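Local coordinates for protein inactive dihydropteroate synthase 2 (PDB 2VP8) that belongs to the dihydropteroate synthase family but probably lacks that activity and a role in folate metabolism, though it probably can bind the inhibitor dapsone, at residues V209-V214 with T242-L247. Sequence-based numbering, arbitrary orientation.
Sequences VAREKV and TGWPVL. With EDO (1,2-ethanediol), chain F.
Arg211 reaches across to the six-membered ring of Trp244, and its side chain can be followed atom by atom. CB leads to a CG held anti to the backbone N (chi1 -177°), which places CG 3.8 Å from Trp244 CZ3. CD passes on to the bound ethanediol, a probable crystallisation additive, lying 3.8 Å from its C1. The chain then bends at chi3, and NH1 stands above and just beyond the rim of the indole, 3.5 Å from Trp244 CH2, so that CH2 lies against one face of the guanidinium, the planes 20° apart. The same NH1 gives a weak hydrogen bond to ethanediol O2 (2.8 Å, but bent to 116° at the hydrogen), while O2 also sits over a face of the indole. NH2 turns to Glu202 of helix 186-207 in a long, weak ion pair.

The backbone of Arg211 contributes too: its O lies in the indole plane, 3.5 Å from Trp244 CZ3, and also accepts the 3-10 turn bond from Val214 N. Val214 CB packs obliquely on the same CZ3 at 3.9 Å, and Val214 O meets Pro245 CD at 3.3 Å. These contacts join the loops leading into strands 214-217 and 247-248, the sixth and seventh of the parallel TIM-type barrel; backbone hydrogen bonds of Pro245 and Leu247 with Ile216 show them to be neighbours. Separately, packing on Thr198, Ala201 and Val205 ties Trp244 to helix 186-207. No hydrogen bond links the two segments directly; dispersion, a C-H ring edge facing the Arg211 carbonyl and a weak ethanediol bridge from NH1 to Gly243 O hold this contact.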
loop_
_atom_site.group_PDB
_atom_site.type_symbol
_atom_site.label_atom_id
_atom_site.label_comp_id
_atom_site.label_asym_id
_atom_site.label_seq_id
_atom_site.Cartn_x
_atom_site.Cartn_y
_atom_site.Cartn_z
ATOM N N VAL B 209 -32.394 -11.118 5.993
ATOM C CA VAL B 209 -31.175 -11.351 5.233
ATOM C C VAL B 209 -30.196 -12.064 6.155
ATOM O O VAL B 209 -29.965 -11.617 7.278
ATOM C CB VAL B 209 -30.564 -10.032 4.714
ATOM C CG1 VAL B 209 -29.306 -10.301 3.899
ATOM C CG2 VAL B 209 -31.583 -9.256 3.885
ATOM N N ALA B 210 -29.645 -13.184 5.695
ATOM C CA ALA B 210 -28.691 -13.950 6.491
ATOM C C ALA B 210 -27.540 -13.048 6.935
ATOM O O ALA B 210 -26.982 -12.285 6.129
ATOM C CB ALA B 210 -28.173 -15.140 5.702
ATOM N N ARG B 211 -27.202 -13.123 8.220
ATOM C CA ARG B 211 -26.178 -12.252 8.797
ATOM C C ARG B 211 -24.854 -12.308 8.023
ATOM O O ARG B 211 -24.257 -11.267 7.734
ATOM C CB ARG B 211 -25.958 -12.584 10.276
ATOM C CG ARG B 211 -24.955 -11.680 10.974
ATOM C CD ARG B 211 -24.944 -11.911 12.475
ATOM N NE ARG B 211 -26.095 -11.295 13.133
ATOM C CZ ARG B 211 -26.083 -10.101 13.723
ATOM N NH1 ARG B 211 -24.975 -9.368 13.755
ATOM N NH2 ARG B 211 -27.188 -9.640 14.288
ATOM N N GLU B 212 -24.418 -13.519 7.679
ATOM C CA GLU B 212 -23.113 -13.731 7.051
ATOM C C GLU B 212 -23.037 -13.237 5.610
ATOM O O GLU B 212 -21.943 -13.041 5.079
ATOM C CB GLU B 212 -22.674 -15.202 7.143
ATOM C CG GLU B 212 -23.593 -16.211 6.453
ATOM C CD GLU B 212 -24.805 -16.596 7.291
ATOM O OE1 GLU B 212 -24.882 -16.183 8.474
ATOM O OE2 GLU B 212 -25.680 -17.319 6.760
ATOM N N LYS B 213 -24.188 -13.023 4.985
ATOM C CA LYS B 213 -24.232 -12.577 3.595
ATOM C C LYS B 213 -24.290 -11.051 3.489
ATOM O O LYS B 213 -24.367 -10.505 2.388
ATOM C CB LYS B 213 -25.411 -13.215 2.848
ATOM C CG LYS B 213 -25.456 -14.733 2.908
ATOM C CD LYS B 213 -26.342 -15.301 1.803
ATOM C CE LYS B 213 -26.587 -16.797 1.984
ATOM N NZ LYS B 213 -26.975 -17.456 0.707
ATOM N N VAL B 214 -24.252 -10.366 4.630
ATOM C CA VAL B 214 -24.260 -8.904 4.638
ATOM C C VAL B 214 -22.837 -8.348 4.663
ATOM O O VAL B 214 -22.042 -8.711 5.525
ATOM C CB VAL B 214 -25.036 -8.323 5.839
ATOM C CG1 VAL B 214 -25.021 -6.795 5.785
ATOM C CG2 VAL B 214 -26.463 -8.836 5.873
ATOM N N THR B 242 -16.079 -3.496 13.554
ATOM C CA THR B 242 -17.533 -3.614 13.733
ATOM C C THR B 242 -17.983 -5.067 13.615
ATOM O O THR B 242 -19.029 -5.444 14.153
ATOM C CB THR B 242 -18.343 -2.763 12.724
ATOM O OG1 THR B 242 -18.152 -3.268 11.395
ATOM C CG2 THR B 242 -17.938 -1.295 12.789
ATOM N N GLY B 243 -17.190 -5.874 12.913
ATOM C CA GLY B 243 -17.457 -7.300 12.777
ATOM C C GLY B 243 -18.122 -7.684 11.469
ATOM O O GLY B 243 -18.233 -8.869 11.157
ATOM N N TRP B 244 -18.573 -6.681 10.717
ATOM C CA TRP B 244 -19.128 -6.884 9.386
ATOM C C TRP B 244 -18.009 -6.887 8.352
ATOM O O TRP B 244 -17.051 -6.110 8.468
ATOM C CB TRP B 244 -20.126 -5.778 9.042
ATOM C CG TRP B 244 -21.297 -5.696 9.974
ATOM C CD1 TRP B 244 -21.492 -4.776 10.961
ATOM C CD2 TRP B 244 -22.435 -6.566 10.006
ATOM N NE1 TRP B 244 -22.676 -5.017 11.605
ATOM C CE2 TRP B 244 -23.275 -6.113 11.041
ATOM C CE3 TRP B 244 -22.821 -7.689 9.264
ATOM C CZ2 TRP B 244 -24.485 -6.739 11.354
ATOM C CZ3 TRP B 244 -24.024 -8.310 9.572
ATOM C CH2 TRP B 244 -24.842 -7.831 10.609
ATOM N N PRO B 245 -18.118 -7.757 7.329
ATOM C CA PRO B 245 -17.115 -7.723 6.259
ATOM C C PRO B 245 -17.123 -6.343 5.614
ATOM O O PRO B 245 -18.188 -5.779 5.367
ATOM C CB PRO B 245 -17.615 -8.775 5.269
ATOM C CG PRO B 245 -18.511 -9.647 6.062
ATOM C CD PRO B 245 -19.141 -8.785 7.096
ATOM N N VAL B 246 -15.951 -5.789 5.367
ATOM C CA VAL B 246 -15.877 -4.450 4.806
ATOM C C VAL B 246 -15.531 -4.508 3.319
ATOM O O VAL B 246 -14.578 -5.190 2.903
ATOM C CB VAL B 246 -14.888 -3.558 5.598
ATOM C CG1 VAL B 246 -14.573 -2.266 4.851
ATOM C CG2 VAL B 246 -15.448 -3.251 6.999
ATOM N N LEU B 247 -16.348 -3.806 2.535
ATOM C CA LEU B 247 -16.135 -3.641 1.112
ATOM C C LEU B 247 -15.550 -2.264 0.853
ATOM O O LEU B 247 -16.060 -1.257 1.345
ATOM C CB LEU B 247 -17.453 -3.823 0.341
ATOM C CG LEU B 247 -17.448 -3.549 -1.176
ATOM C CD1 LEU B 247 -16.441 -4.411 -1.923
ATOM C CD2 LEU B 247 -18.820 -3.730 -1.783
HETATM C C1 EDO F . -21.455 -10.599 13.213
HETATM O O1 EDO F . -21.300 -10.376 11.802
HETATM C C2 EDO F . -21.408 -9.275 13.975
HETATM O O2 EDO F . -22.343 -8.349 13.406
#